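Local coordinates for DNR protein (Pseudomonas aeruginosa, PDB 2Z69) that is a transcriptional regulator of dissimilative nitrate respiration that senses nitric oxide and probably binds DNA, represented here by its sensor domain, at residues B[36-42]-B[107-113]; B[56-62]-B[81-87]; B[62-68]-B[101-107]; B[90-94]-B[116-120]. All blocks are in the same frame, centred on the assembly; numbering follows the deposited sequence.

Contact 1 of 4, residues B[36-42]-B[107-113]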
loop_
_atom_site.group_PDB
_atom_site.type_symbol
_atom_site.label_atom_id
_atom_site.label_comp_id
_atom_site.label_asym_id
_atom_site.label_seq_id
_atom_site.Cartn_x
_atom_site.Cartn_y
_atom_site.Cartn_z
ATOM N N ASP B 36 22.088 -1.613 12.830
ATOM C CA ASP B 36 23.529 -1.378 12.810
ATOM C C ASP B 36 23.785 0.123 12.811
ATOM O O ASP B 36 23.100 0.873 12.144
ATOM C CB ASP B 36 24.142 -1.932 11.519
ATOM C CG ASP B 36 23.948 -3.430 11.370
ATOM O OD1 ASP B 36 24.132 -4.155 12.377
ATOM O OD2 ASP B 36 23.642 -3.877 10.235
ATOM N N LEU B 37 24.804 0.555 13.531
ATOM C CA LEU B 37 25.293 1.911 13.410
ATOM C C LEU B 37 26.280 2.012 12.237
ATOM O O LEU B 37 27.187 1.154 12.082
ATOM C CB LEU B 37 26.001 2.294 14.698
ATOM C CG LEU B 37 26.441 3.742 14.753
ATOM C CD1 LEU B 37 25.232 4.633 14.805
ATOM C CD2 LEU B 37 27.346 3.902 15.993
ATOM N N VAL B 38 26.100 3.045 11.412
ATOM C CA VAL B 38 26.853 3.141 10.166
ATOM C C VAL B 38 27.535 4.481 10.154
ATOM O O VAL B 38 26.888 5.520 10.346
ATOM C CB VAL B 38 25.938 3.003 8.894
ATOM C CG1 VAL B 38 26.763 3.189 7.599
ATOM C CG2 VAL B 38 25.204 1.668 8.893
ATOM N N ASN B 39 28.839 4.454 9.917
ATOM C CA ASN B 39 29.642 5.668 9.933
ATOM C C ASN B 39 30.241 5.940 8.560
ATOM O O ASN B 39 30.907 5.048 8.004
ATOM C CB ASN B 39 30.773 5.494 10.926
ATOM C CG ASN B 39 30.284 5.293 12.335
ATOM O OD1 ASN B 39 29.607 6.145 12.887
ATOM N ND2 ASN B 39 30.712 4.196 12.963
ATOM N N LEU B 40 30.104 7.172 8.044
ATOM C CA LEU B 40 30.570 7.408 6.655
ATOM C C LEU B 40 31.322 8.686 6.456
ATOM O O LEU B 40 30.924 9.698 6.979
ATOM C CB LEU B 40 29.382 7.412 5.677
ATOM C CG LEU B 40 28.564 6.134 5.422
ATOM C CD1 LEU B 40 27.356 6.511 4.583
ATOM C CD2 LEU B 40 29.367 4.969 4.778
ATOM N N ASP B 41 32.392 8.627 5.673
ATOM C CA ASP B 41 33.110 9.817 5.269
ATOM C C ASP B 41 32.382 10.445 4.090
ATOM O O ASP B 41 31.572 9.791 3.457
ATOM C CB ASP B 41 34.521 9.433 4.860
ATOM C CG ASP B 41 35.444 9.303 6.045
ATOM O OD1 ASP B 41 35.141 9.892 7.124
ATOM O OD2 ASP B 41 36.488 8.639 5.881
ATOM N N LYS B 42 32.670 11.712 3.821
ATOM C CA LYS B 42 32.181 12.411 2.642
ATOM C C LYS B 42 32.613 11.620 1.454
ATOM O O LYS B 42 33.802 11.263 1.343
ATOM C CB LYS B 42 32.847 13.808 2.555
ATOM C CG LYS B 42 32.553 14.570 1.240
ATOM C CD LYS B 42 33.537 15.720 0.972
ATOM C CE LYS B 42 33.592 16.742 2.088
ATOM N NZ LYS B 42 32.244 17.316 2.371
ATOM N N VAL B 107 28.611 14.758 3.069
ATOM C CA VAL B 107 29.470 15.202 4.205
ATOM C C VAL B 107 29.643 13.988 5.149
ATOM O O VAL B 107 28.925 13.008 4.990
ATOM C CB VAL B 107 28.846 16.370 5.009
ATOM C CG1 VAL B 107 28.707 17.630 4.146
ATOM C CG2 VAL B 107 27.511 15.974 5.569
ATOM N N PRO B 108 30.593 14.046 6.119
ATOM C CA PRO B 108 30.677 12.967 7.109
ATOM C C PRO B 108 29.310 12.750 7.742
ATOM O O PRO B 108 28.690 13.722 8.192
ATOM C CB PRO B 108 31.644 13.514 8.154
ATOM C CG PRO B 108 32.578 14.428 7.344
ATOM C CD PRO B 108 31.605 15.102 6.368
ATOM N N SER B 109 28.846 11.498 7.764
ATOM C CA SER B 109 27.470 11.213 8.171
ATOM C C SER B 109 27.430 10.005 9.104
ATOM O O SER B 109 28.347 9.165 9.107
ATOM C CB SER B 109 26.596 10.947 6.900
ATOM O OG SER B 109 26.614 12.082 6.019
ATOM N N GLN B 110 26.356 9.905 9.882
ATOM C CA GLN B 110 26.151 8.755 10.724
ATOM C C GLN B 110 24.708 8.299 10.569
ATOM O O GLN B 110 23.793 9.118 10.546
ATOM C CB GLN B 110 26.478 9.071 12.206
ATOM C CG GLN B 110 26.507 7.818 13.052
ATOM C CD GLN B 110 27.014 8.043 14.464
ATOM O OE1 GLN B 110 26.431 8.808 15.212
ATOM N NE2 GLN B 110 28.095 7.361 14.834
ATOM N N LEU B 111 24.511 6.985 10.488
ATOM C CA LEU B 111 23.175 6.430 10.247
ATOM C C LEU B 111 22.863 5.249 11.125
ATOM O O LEU B 111 23.780 4.646 11.683
ATOM C CB LEU B 111 22.996 6.001 8.779
ATOM C CG LEU B 111 23.496 7.018 7.752
ATOM C CD1 LEU B 111 24.757 6.421 7.106
ATOM C CD2 LEU B 111 22.479 7.263 6.690
ATOM N N PHE B 112 21.561 4.944 11.236
ATOM C CA PHE B 112 21.056 3.666 11.697
ATOM C C PHE B 112 20.621 2.910 10.467
ATOM O O PHE B 112 19.898 3.465 9.652
ATOM C CB PHE B 112 19.824 3.877 12.571
ATOM C CG PHE B 112 20.131 4.337 13.961
ATOM C CD1 PHE B 112 19.391 5.365 14.534
ATOM C CD2 PHE B 112 21.140 3.727 14.709
ATOM C CE1 PHE B 112 19.638 5.800 15.839
ATOM C CE2 PHE B 112 21.402 4.143 16.028
ATOM C CZ PHE B 112 20.641 5.182 16.598
ATOM N N ARG B 113 21.065 1.668 10.308
ATOM C CA ARG B 113 20.604 0.802 9.218
ATOM C C ARG B 113 19.600 -0.164 9.802
ATOM O O ARG B 113 19.970 -1.002 10.635
ATOM C CB ARG B 113 21.753 -0.024 8.658
ATOM C CG ARG B 113 21.318 -1.246 7.856
ATOM C CD ARG B 113 22.449 -1.831 6.952
ATOM N NE ARG B 113 23.614 -2.143 7.752
ATOM C CZ ARG B 113 24.845 -1.685 7.559
ATOM N NH1 ARG B 113 25.155 -0.893 6.534
ATOM N NH2 ARG B 113 25.785 -2.061 8.402
#
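Leu-111 forms the apolar centre of this strand pair: its CD1 lies 3.8 Å from Val-38 CG1 and 3.6 Å from Leu-40 CD1. On the other face Leu-37 CD1 rests 4.1 Å from Phe-112 CE2. Between these two layers of side chains runs a regular antiparallel ladder, the axes of 36-40 and 109-113 approaching to 4.7 Å, their directions at 156°. Asp-36/Arg-113, Val-38/Leu-111 and Leu-40/Ser-109 are the hydrogen-bonded pairs; Val-38 N to Leu-111 O and Leu-111 N to Val-38 O both measure 2.8 Å. Farther out, Gln-110 NE2 donates to Asn-39 OD1 (2.7 Å), and at one end Arg-113 NE makes a salt bridge with Asp-36 OD2 (3.0 Å), Val-38 CG2 lying over one guanidinium face. The pair illustrates how a sheet gains an edge strand: within this chain 36-40 is outermost in its four-stranded sheet, while strand 109-115 bonds on its other side to strand 55-59, and Phe-112 meets His-10 of helix 6-14 edge-to-face.

Contact 2 of 4, residues B[56-62]-B[81-87]; sequences FYYLISG and TNERNTF
Aromatic side chains dominate the junction of 56-62 with 81-87, and their rotamers define it. Tyr-57 (chi1 m, chi2 80°) and Phe-87 (chi1 p, chi2 -92°) form an antiparallel hydrogen-bonded pair with side chains on the same face. Their rings are nearly parallel (14°) but slid apart, centroids 5.4 Å from each other, so that Tyr-57 CB sits over the Phe-87 face, a CH-pi contact 3.8 Å from the centroid. On the opposite face Tyr-58 (t) pairs with Thr-86 (p) without hydrogen bonds, CA atoms 4.3 Å apart; Tyr-58 CD2 is 3.8 Å from Thr-86 CG2. Leu-59 (t, p) extends CD2 to 3.4 Å from Thr-81 O.

The extended backbones are joined by Tyr-57 N to Phe-87 O (3.1 Å), Phe-87 N to Tyr-57 O (3.0 Å), Leu-59 N to Asn-85 O (2.9 Å) and Arg-84 N (left-handed, 62/30) to Leu-59 O (2.6 Å). At Ile-60 (-70/-53) and Gly-62 (108/-151) the chain turns from strand 55-59 of one sheet to strand 63-69 of the other in the cyclic nucleotide-binding barrel; Ile-60 and Ser-61 both face Gln-110, a classic beta bulge. Glu-83 (p, t) directs OE1 to Gly-62 N (3.1 Å), and a water lies 2.8 Å from both Gly-62 O, to which it donates, and Glu-83 N, from which it accepts. Apolar packing of Tyr-57, Leu-59 and Phe-87 thus fills one face, while backbone bonds and the Glu-83 carboxylate hold the corner.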
loop_
_atom_site.group_PDB
_atom_site.type_symbol
_atom_site.label_atom_id
_atom_site.label_comp_id
_atom_site.label_asym_id
_atom_site.label_seq_id
_atom_site.Cartn_x
_atom_site.Cartn_y
_atom_site.Cartn_z
ATOM N N PHE B 56 16.650 -0.215 5.205
ATOM C CA PHE B 56 16.513 1.229 5.016
ATOM C C PHE B 56 17.262 1.947 6.148
ATOM O O PHE B 56 17.730 1.289 7.080
ATOM C CB PHE B 56 15.047 1.653 4.964
ATOM C CG PHE B 56 14.317 1.473 6.247
ATOM C CD1 PHE B 56 13.901 0.196 6.661
ATOM C CD2 PHE B 56 13.983 2.577 7.032
ATOM C CE1 PHE B 56 13.204 0.020 7.847
ATOM C CE2 PHE B 56 13.289 2.415 8.236
ATOM C CZ PHE B 56 12.883 1.142 8.636
ATOM N N TYR B 57 17.351 3.276 6.047
ATOM C CA TYR B 57 18.269 4.076 6.838
ATOM C C TYR B 57 17.572 5.256 7.528
ATOM O O TYR B 57 16.671 5.873 6.979
ATOM C CB TYR B 57 19.402 4.589 5.960
ATOM C CG TYR B 57 20.253 3.452 5.473
ATOM C CD1 TYR B 57 19.857 2.663 4.386
ATOM C CD2 TYR B 57 21.416 3.109 6.160
ATOM C CE1 TYR B 57 20.643 1.555 3.983
ATOM C CE2 TYR B 57 22.169 2.020 5.786
ATOM C CZ TYR B 57 21.800 1.271 4.689
ATOM O OH TYR B 57 22.615 0.192 4.343
ATOM N N TYR B 58 17.977 5.518 8.766
ATOM C CA TYR B 58 17.686 6.795 9.393
ATOM C C TYR B 58 18.991 7.589 9.461
ATOM O O TYR B 58 20.020 7.076 9.930
ATOM C CB TYR B 58 17.129 6.560 10.777
ATOM C CG TYR B 58 16.849 7.811 11.557
ATOM C CD1 TYR B 58 17.802 8.297 12.446
ATOM C CD2 TYR B 58 15.656 8.503 11.402
ATOM C CE1 TYR B 58 17.592 9.429 13.183
ATOM C CE2 TYR B 58 15.408 9.669 12.167
ATOM C CZ TYR B 58 16.402 10.108 13.048
ATOM O OH TYR B 58 16.259 11.219 13.790
ATOM N N LEU B 59 18.953 8.831 8.991
ATOM C CA LEU B 59 20.151 9.682 8.975
ATOM C C LEU B 59 20.248 10.466 10.291
ATOM O O LEU B 59 19.518 11.439 10.526
ATOM C CB LEU B 59 20.113 10.627 7.738
ATOM C CG LEU B 59 21.314 11.491 7.368
ATOM C CD1 LEU B 59 22.594 10.694 7.304
ATOM C CD2 LEU B 59 21.043 12.221 6.046
ATOM N N ILE B 60 21.156 10.034 11.164
ATOM C CA ILE B 60 21.306 10.694 12.462
ATOM C C ILE B 60 21.911 12.078 12.212
ATOM O O ILE B 60 21.346 13.078 12.611
ATOM C CB ILE B 60 22.172 9.877 13.452
ATOM C CG1 ILE B 60 21.575 8.473 13.681
ATOM C CG2 ILE B 60 22.372 10.643 14.772
ATOM C CD1 ILE B 60 22.673 7.417 13.896
ATOM N N SER B 61 23.033 12.122 11.485
ATOM C CA SER B 61 23.744 13.389 11.284
ATOM C C SER B 61 24.317 13.329 9.897
ATOM O O SER B 61 24.674 12.242 9.410
ATOM C CB SER B 61 24.868 13.555 12.320
ATOM O OG SER B 61 25.886 12.564 12.137
ATOM N N GLY B 62 24.411 14.482 9.248
ATOM C CA GLY B 62 25.024 14.527 7.928
ATOM C C GLY B 62 23.995 14.743 6.841
ATOM O O GLY B 62 22.946 15.344 7.103
ATOM N N THR B 81 18.771 13.873 1.072
ATOM C CA THR B 81 18.183 13.647 2.399
ATOM C C THR B 81 18.926 14.420 3.496
ATOM O O THR B 81 20.146 14.340 3.606
ATOM C CB THR B 81 18.176 12.153 2.746
ATOM O OG1 THR B 81 17.565 11.405 1.669
ATOM C CG2 THR B 81 17.420 11.901 4.052
ATOM N N ASN B 82 18.176 15.150 4.310
ATOM C CA ASN B 82 18.719 15.913 5.447
ATOM C C ASN B 82 18.689 15.088 6.728
ATOM O O ASN B 82 17.924 14.105 6.819
ATOM C CB ASN B 82 17.910 17.212 5.631
ATOM C CG ASN B 82 17.960 18.104 4.384
ATOM O OD1 ASN B 82 19.034 18.420 3.874
ATOM N ND2 ASN B 82 16.795 18.476 3.880
ATOM N N GLU B 83 19.496 15.475 7.719
ATOM C CA GLU B 83 19.515 14.726 8.981
ATOM C C GLU B 83 18.125 14.579 9.606
ATOM O O GLU B 83 17.208 15.361 9.301
ATOM C CB GLU B 83 20.568 15.261 9.994
ATOM C CG GLU B 83 20.438 16.671 10.497
ATOM C CD GLU B 83 21.735 17.126 11.216
ATOM O OE1 GLU B 83 22.853 16.648 10.846
ATOM O OE2 GLU B 83 21.644 17.964 12.132
ATOM N N ARG B 84 17.979 13.554 10.446
ATOM C CA ARG B 84 16.708 13.214 11.119
ATOM C C ARG B 84 15.581 12.839 10.117
ATOM O O ARG B 84 14.395 13.069 10.374
ATOM C CB ARG B 84 16.286 14.312 12.094
ATOM C CG ARG B 84 17.327 14.619 13.186
ATOM C CD ARG B 84 16.766 15.582 14.287
ATOM N NE ARG B 84 16.516 16.941 13.787
ATOM C CZ ARG B 84 17.463 17.844 13.514
ATOM N NH1 ARG B 84 18.756 17.569 13.689
ATOM N NH2 ARG B 84 17.117 19.034 13.048
ATOM N N ASN B 85 15.982 12.270 8.975
ATOM C CA ASN B 85 15.049 11.768 7.975
ATOM C C ASN B 85 15.461 10.400 7.551
ATOM O O ASN B 85 16.590 10.029 7.789
ATOM C CB ASN B 85 15.063 12.648 6.750
ATOM C CG ASN B 85 14.278 13.878 6.952
ATOM O OD1 ASN B 85 13.063 13.847 6.895
ATOM N ND2 ASN B 85 14.957 14.979 7.211
ATOM N N THR B 86 14.524 9.651 6.968
ATOM C CA THR B 86 14.764 8.261 6.550
ATOM C C THR B 86 14.870 8.254 5.057
ATOM O O THR B 86 14.456 9.191 4.418
ATOM C CB THR B 86 13.626 7.273 6.959
ATOM O OG1 THR B 86 12.345 7.798 6.546
ATOM C CG2 THR B 86 13.632 7.045 8.485
ATOM N N PHE B 87 15.451 7.190 4.516
ATOM C CA PHE B 87 15.470 6.975 3.096
ATOM C C PHE B 87 15.539 5.488 2.783
ATOM O O PHE B 87 15.941 4.686 3.623
ATOM C CB PHE B 87 16.607 7.789 2.409
ATOM C CG PHE B 87 18.016 7.447 2.879
ATOM C CD1 PHE B 87 18.611 8.151 3.937
ATOM C CD2 PHE B 87 18.767 6.509 2.192
ATOM C CE1 PHE B 87 19.919 7.885 4.314
ATOM C CE2 PHE B 87 20.063 6.228 2.551
ATOM C CZ PHE B 87 20.647 6.900 3.607
HETATM O O HOH W 1 21.312 17.573 7.392
#

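Contact 3 of 4, residues B[62-68]-B[101-107]; sequences GCVKIYR and ATAQAVV
Antiparallel beta pairing joins 62-68 to 101-107 in the middle of one sheet of the sensor barrel, strand 102-105 lying between 45-47 and 63-69. The strand axes approach to 4.5 Å at 153°. Lys-65/Gln-104 and Tyr-67/Thr-102 are hydrogen-bonded pairs: Lys-65 N to Gln-104 O 2.8 Å, Gln-104 N to Lys-65 O 2.9 Å, Tyr-67 N to Thr-102 O 3.0 Å and Thr-102 N to Tyr-67 O 2.9 Å. Val-64/Ala-105 and Ile-66/Ala-103 are non-hydrogen-bonded, CA atoms 4.3 and 4.4 Å apart. The sheet is one of two in the jelly-roll-like barrel of the cyclic nucleotide-binding fold (cupin clan). On one face Val-64 CG1 (t) and Ile-66 CG1 (m) approach Ala-103 CB at 3.9 and 4.0 Å, Phe-87 packing on all three. On the other, Tyr-67 (p, chi2 -85°) turns a ring face to Thr-102 CB (CH-pi, 4.2 Å from the centroid). A water donates to Tyr-67 O (3.1 Å) and accepts from Thr-102 OG1 (2.7 Å), which also bonds Gln-49 N. Arg-68 NH2 bonds Ile-145 O of the second subunit.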
loop_
_atom_site.group_PDB
_atom_site.type_symbol
_atom_site.label_atom_id
_atom_site.label_comp_id
_atom_site.label_asym_id
_atom_site.label_seq_id
_atom_site.Cartn_x
_atom_site.Cartn_y
_atom_site.Cartn_z
ATOM N N GLY B 62 24.411 14.482 9.248
ATOM C CA GLY B 62 25.024 14.527 7.928
ATOM C C GLY B 62 23.995 14.743 6.841
ATOM O O GLY B 62 22.946 15.344 7.103
ATOM N N CYS B 63 24.287 14.219 5.638
ATOM C CA CYS B 63 23.518 14.534 4.420
ATOM C C CYS B 63 23.852 13.539 3.300
ATOM O O CYS B 63 25.011 13.285 3.012
ATOM C CB CYS B 63 23.792 15.975 3.985
ATOM S SG CYS B 63 22.919 16.556 2.484
ATOM N N VAL B 64 22.823 12.959 2.683
ATOM C CA VAL B 64 23.014 11.831 1.717
ATOM C C VAL B 64 22.306 12.205 0.408
ATOM O O VAL B 64 21.195 12.734 0.448
ATOM C CB VAL B 64 22.427 10.540 2.304
ATOM C CG1 VAL B 64 22.066 9.521 1.224
ATOM C CG2 VAL B 64 23.410 9.938 3.357
ATOM N N LYS B 65 22.965 12.025 -0.739
ATOM C CA LYS B 65 22.291 12.233 -2.012
ATOM C C LYS B 65 21.963 10.889 -2.675
ATOM O O LYS B 65 22.724 9.894 -2.550
ATOM C CB LYS B 65 23.101 13.131 -2.958
ATOM C CG LYS B 65 24.391 12.508 -3.511
ATOM C CD LYS B 65 24.888 13.289 -4.725
ATOM C CE LYS B 65 26.250 12.733 -5.164
ATOM N NZ LYS B 65 26.880 13.410 -6.373
ATOM N N ILE B 66 20.837 10.842 -3.383
ATOM C CA ILE B 66 20.385 9.581 -3.991
ATOM C C ILE B 66 20.170 9.779 -5.500
ATOM O O ILE B 66 19.443 10.661 -5.899
ATOM C CB ILE B 66 19.076 9.044 -3.264
ATOM C CG1 ILE B 66 19.354 8.897 -1.749
ATOM C CG2 ILE B 66 18.561 7.745 -3.918
ATOM C CD1 ILE B 66 18.314 8.202 -1.002
ATOM N N TYR B 67 20.808 8.951 -6.324
ATOM C CA TYR B 67 20.864 9.148 -7.781
ATOM C C TYR B 67 21.009 7.831 -8.548
ATOM O O TYR B 67 21.506 6.854 -7.991
ATOM C CB TYR B 67 22.060 10.049 -8.167
ATOM C CG TYR B 67 23.442 9.473 -7.818
ATOM C CD1 TYR B 67 23.974 9.649 -6.562
ATOM C CD2 TYR B 67 24.209 8.764 -8.766
ATOM C CE1 TYR B 67 25.220 9.141 -6.216
ATOM C CE2 TYR B 67 25.480 8.255 -8.427
ATOM C CZ TYR B 67 25.965 8.463 -7.136
ATOM O OH TYR B 67 27.195 8.003 -6.729
ATOM N N ARG B 68 20.600 7.802 -9.818
ATOM C CA ARG B 68 20.977 6.699 -10.703
ATOM C C ARG B 68 21.971 7.204 -11.757
ATOM O O ARG B 68 21.758 8.265 -12.388
ATOM C CB ARG B 68 19.774 6.115 -11.451
ATOM C CG ARG B 68 18.528 5.795 -10.615
ATOM C CD ARG B 68 17.270 6.048 -11.457
ATOM N NE ARG B 68 16.082 5.320 -11.000
ATOM C CZ ARG B 68 15.463 4.370 -11.705
ATOM N NH1 ARG B 68 15.906 4.014 -12.904
ATOM N NH2 ARG B 68 14.392 3.766 -11.216
ATOM N N ALA B 101 18.847 2.669 -7.027
ATOM C CA ALA B 101 19.655 3.899 -7.051
ATOM C C ALA B 101 20.817 3.747 -6.068
ATOM O O ALA B 101 20.830 2.798 -5.287
ATOM C CB ALA B 101 18.798 5.122 -6.654
ATOM N N THR B 102 21.744 4.710 -6.081
ATOM C CA THR B 102 22.924 4.745 -5.197
ATOM C C THR B 102 22.697 5.875 -4.223
ATOM O O THR B 102 22.123 6.886 -4.588
ATOM C CB THR B 102 24.180 5.093 -6.058
ATOM O OG1 THR B 102 24.390 4.057 -7.028
ATOM C CG2 THR B 102 25.419 5.295 -5.253
ATOM N N ALA B 103 23.165 5.709 -2.992
ATOM C CA ALA B 103 23.045 6.740 -1.944
ATOM C C ALA B 103 24.467 7.002 -1.487
ATOM O O ALA B 103 25.188 6.053 -1.150
ATOM C CB ALA B 103 22.217 6.233 -0.795
ATOM N N GLN B 104 24.868 8.275 -1.494
ATOM C CA GLN B 104 26.248 8.674 -1.206
ATOM C C GLN B 104 26.242 9.808 -0.210
ATOM O O GLN B 104 25.485 10.759 -0.365
ATOM C CB GLN B 104 26.964 9.146 -2.492
ATOM C CG GLN B 104 28.493 9.402 -2.330
ATOM C CD GLN B 104 29.185 9.771 -3.657
ATOM O OE1 GLN B 104 30.364 9.490 -3.875
ATOM N NE2 GLN B 104 28.449 10.361 -4.530
ATOM N N ALA B 105 27.105 9.745 0.790
ATOM C CA ALA B 105 27.208 10.821 1.764
ATOM C C ALA B 105 27.887 12.005 1.088
ATOM O O ALA B 105 28.901 11.841 0.407
ATOM C CB ALA B 105 28.013 10.362 2.968
ATOM N N VAL B 106 27.311 13.188 1.228
ATOM C CA VAL B 106 27.951 14.389 0.707
ATOM C C VAL B 106 28.754 15.151 1.798
ATOM O O VAL B 106 29.482 16.065 1.463
ATOM C CB VAL B 106 26.973 15.333 0.018
ATOM C CG1 VAL B 106 26.013 14.559 -0.903
ATOM C CG2 VAL B 106 26.219 16.084 1.020
ATOM N N VAL B 107 28.611 14.758 3.069
ATOM C CA VAL B 107 29.470 15.202 4.205
ATOM C C VAL B 107 29.643 13.988 5.149
ATOM O O VAL B 107 28.925 13.008 4.990
ATOM C CB VAL B 107 28.846 16.370 5.009
ATOM C CG1 VAL B 107 28.707 17.630 4.146
ATOM C CG2 VAL B 107 27.511 15.974 5.569
HETATM O O HOH W 2 23.333 4.750 -9.377
#

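Contact 4 of 4, residues B[90-94]-B[116-120]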
loop_
_atom_site.group_PDB
_atom_site.type_symbol
_atom_site.label_atom_id
_atom_site.label_comp_id
_atom_site.label_asym_id
_atom_site.label_seq_id
_atom_site.Cartn_x
_atom_site.Cartn_y
_atom_site.Cartn_z
ATOM N N ALA B 90 10.900 2.802 0.917
ATOM C CA ALA B 90 10.075 2.383 -0.200
ATOM C C ALA B 90 10.487 1.031 -0.770
ATOM O O ALA B 90 9.709 0.411 -1.483
ATOM C CB ALA B 90 10.067 3.447 -1.304
ATOM N N MET B 91 11.701 0.581 -0.451
ATOM C CA MET B 91 12.271 -0.598 -1.121
ATOM C C MET B 91 11.557 -1.863 -0.668
ATOM O O MET B 91 11.455 -2.836 -1.421
ATOM C CB MET B 91 13.796 -0.709 -0.899
ATOM C CG MET B 91 14.686 0.277 -1.737
ATOM S SD MET B 91 14.554 0.199 -3.550
ATOM C CE MET B 91 14.813 -1.538 -3.876
ATOM N N MET B 92 11.053 -1.828 0.563
ATOM C CA MET B 92 10.283 -2.921 1.165
ATOM C C MET B 92 8.979 -3.250 0.442
ATOM O O MET B 92 8.443 -4.350 0.579
ATOM C CB MET B 92 9.881 -2.514 2.569
ATOM C CG MET B 92 10.771 -2.976 3.650
ATOM S SD MET B 92 10.315 -2.187 5.204
ATOM C CE MET B 92 11.113 -0.595 5.009
ATOM N N PHE B 93 8.459 -2.269 -0.281
ATOM C CA PHE B 93 7.137 -2.346 -0.914
ATOM C C PHE B 93 7.278 -2.144 -2.414
ATOM O O PHE B 93 6.425 -1.537 -3.071
ATOM C CB PHE B 93 6.186 -1.302 -0.307
ATOM C CG PHE B 93 6.074 -1.377 1.190
ATOM C CD1 PHE B 93 6.818 -0.514 1.997
ATOM C CD2 PHE B 93 5.245 -2.321 1.795
ATOM C CE1 PHE B 93 6.729 -0.572 3.395
ATOM C CE2 PHE B 93 5.150 -2.397 3.199
ATOM C CZ PHE B 93 5.899 -1.521 4.001
ATOM N N MET B 94 8.394 -2.641 -2.934
ATOM C CA MET B 94 8.643 -2.768 -4.361
ATOM C C MET B 94 8.881 -4.257 -4.619
ATOM O O MET B 94 9.469 -4.956 -3.795
ATOM C CB MET B 94 9.885 -1.953 -4.738
ATOM C CG MET B 94 9.608 -0.473 -4.934
ATOM S SD MET B 94 11.080 0.527 -5.248
ATOM C CE MET B 94 11.945 -0.446 -6.474
ATOM N N ASN B 116 14.892 -4.481 6.671
ATOM C CA ASN B 116 13.551 -4.573 6.107
ATOM C C ASN B 116 12.788 -5.640 6.859
ATOM O O ASN B 116 11.697 -5.382 7.370
ATOM C CB ASN B 116 13.589 -4.852 4.587
ATOM C CG ASN B 116 14.065 -3.640 3.779
ATOM O OD1 ASN B 116 14.287 -2.579 4.326
ATOM N ND2 ASN B 116 14.217 -3.804 2.479
ATOM N N LYS B 117 13.404 -6.813 7.000
ATOM C CA LYS B 117 12.771 -7.954 7.668
ATOM C C LYS B 117 12.327 -7.693 9.132
ATOM O O LYS B 117 11.263 -8.126 9.542
ATOM C CB LYS B 117 13.678 -9.208 7.564
ATOM N N ALA B 118 13.152 -6.983 9.901
ATOM C CA ALA B 118 12.804 -6.648 11.282
ATOM C C ALA B 118 11.710 -5.611 11.346
ATOM O O ALA B 118 10.868 -5.687 12.193
ATOM C CB ALA B 118 14.025 -6.151 12.057
ATOM N N TYR B 119 11.730 -4.622 10.470
ATOM C CA TYR B 119 10.668 -3.613 10.484
ATOM C C TYR B 119 9.313 -4.277 10.163
ATOM O O TYR B 119 8.314 -4.077 10.880
ATOM C CB TYR B 119 11.003 -2.455 9.531
ATOM C CG TYR B 119 10.011 -1.309 9.543
ATOM C CD1 TYR B 119 10.003 -0.367 10.569
ATOM C CD2 TYR B 119 9.067 -1.180 8.533
ATOM C CE1 TYR B 119 9.085 0.694 10.562
ATOM C CE2 TYR B 119 8.148 -0.142 8.532
ATOM C CZ TYR B 119 8.173 0.795 9.539
ATOM O OH TYR B 119 7.253 1.815 9.501
ATOM N N LEU B 120 9.311 -5.116 9.126
ATOM C CA LEU B 120 8.105 -5.778 8.674
ATOM C C LEU B 120 7.572 -6.763 9.716
ATOM O O LEU B 120 6.376 -7.038 9.765
ATOM C CB LEU B 120 8.344 -6.474 7.321
ATOM C CG LEU B 120 8.527 -5.576 6.084
ATOM C CD1 LEU B 120 9.106 -6.361 4.900
ATOM C CD2 LEU B 120 7.175 -4.952 5.705
#
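A Met-aromatic contact joins the short 3-10 segment 90-92 to the start of helix 116-123. The loop carrying 90-94 probably corresponds to the phosphate-binding cassette of cyclic nucleotide-binding relatives, though no nucleotide is present here. Met-92, pointing at the helix, makes the largest share of the interface: its SD lies 3.7 Å from Tyr-119 CD2 and 3.9 Å from Leu-120 CG. The sulfur stands 4.9 Å from the Tyr-119 ring centroid and 66° off the ring normal, an oblique approach. Met-92 CG is 3.4 Å from Asn-116 CG, and Phe-93 CZ adds a contact with Leu-120 CD2 at 4.0 Å. Leu-133 of helix 127-140 touches both Phe-93 and Tyr-119, while the Tyr-119 hydroxyl is hydrogen-bonded to Leu-19 O; Phe-93 also packs on Ser-138 of the second subunit. With no hydrogen bond across the two segments and only 272 Å² buried, their association rests on dispersion and shape, between a thioether, a phenol ring, leucine and phenylalanine side chains and the carboxamide of Asn-116.

In the fold
Contacts 1, 2 and 3 cluster within about 9 to 11 Å of one another between centres, whereas contact 4 lies about 16 to 20 Å from them. Along the chain, contact 1 closes a loop that encloses contacts 2 and 3, whose segments interleave; contact 4 crosses contacts 1 and 3 and follows contact 2 in series. Contacts 1 and 2 share the sheet containing strands 55-59 and 109-115; contact 3 lies in the second sheet, which contact 2 reaches through strand 75-82. Strand 109-115 runs directly into helix 116-123 of contact 4, and Phe-56 of contact 2 packs on Met-92. Contacts 3 and 4 both touch the second subunit, so both lie at the dimer interface.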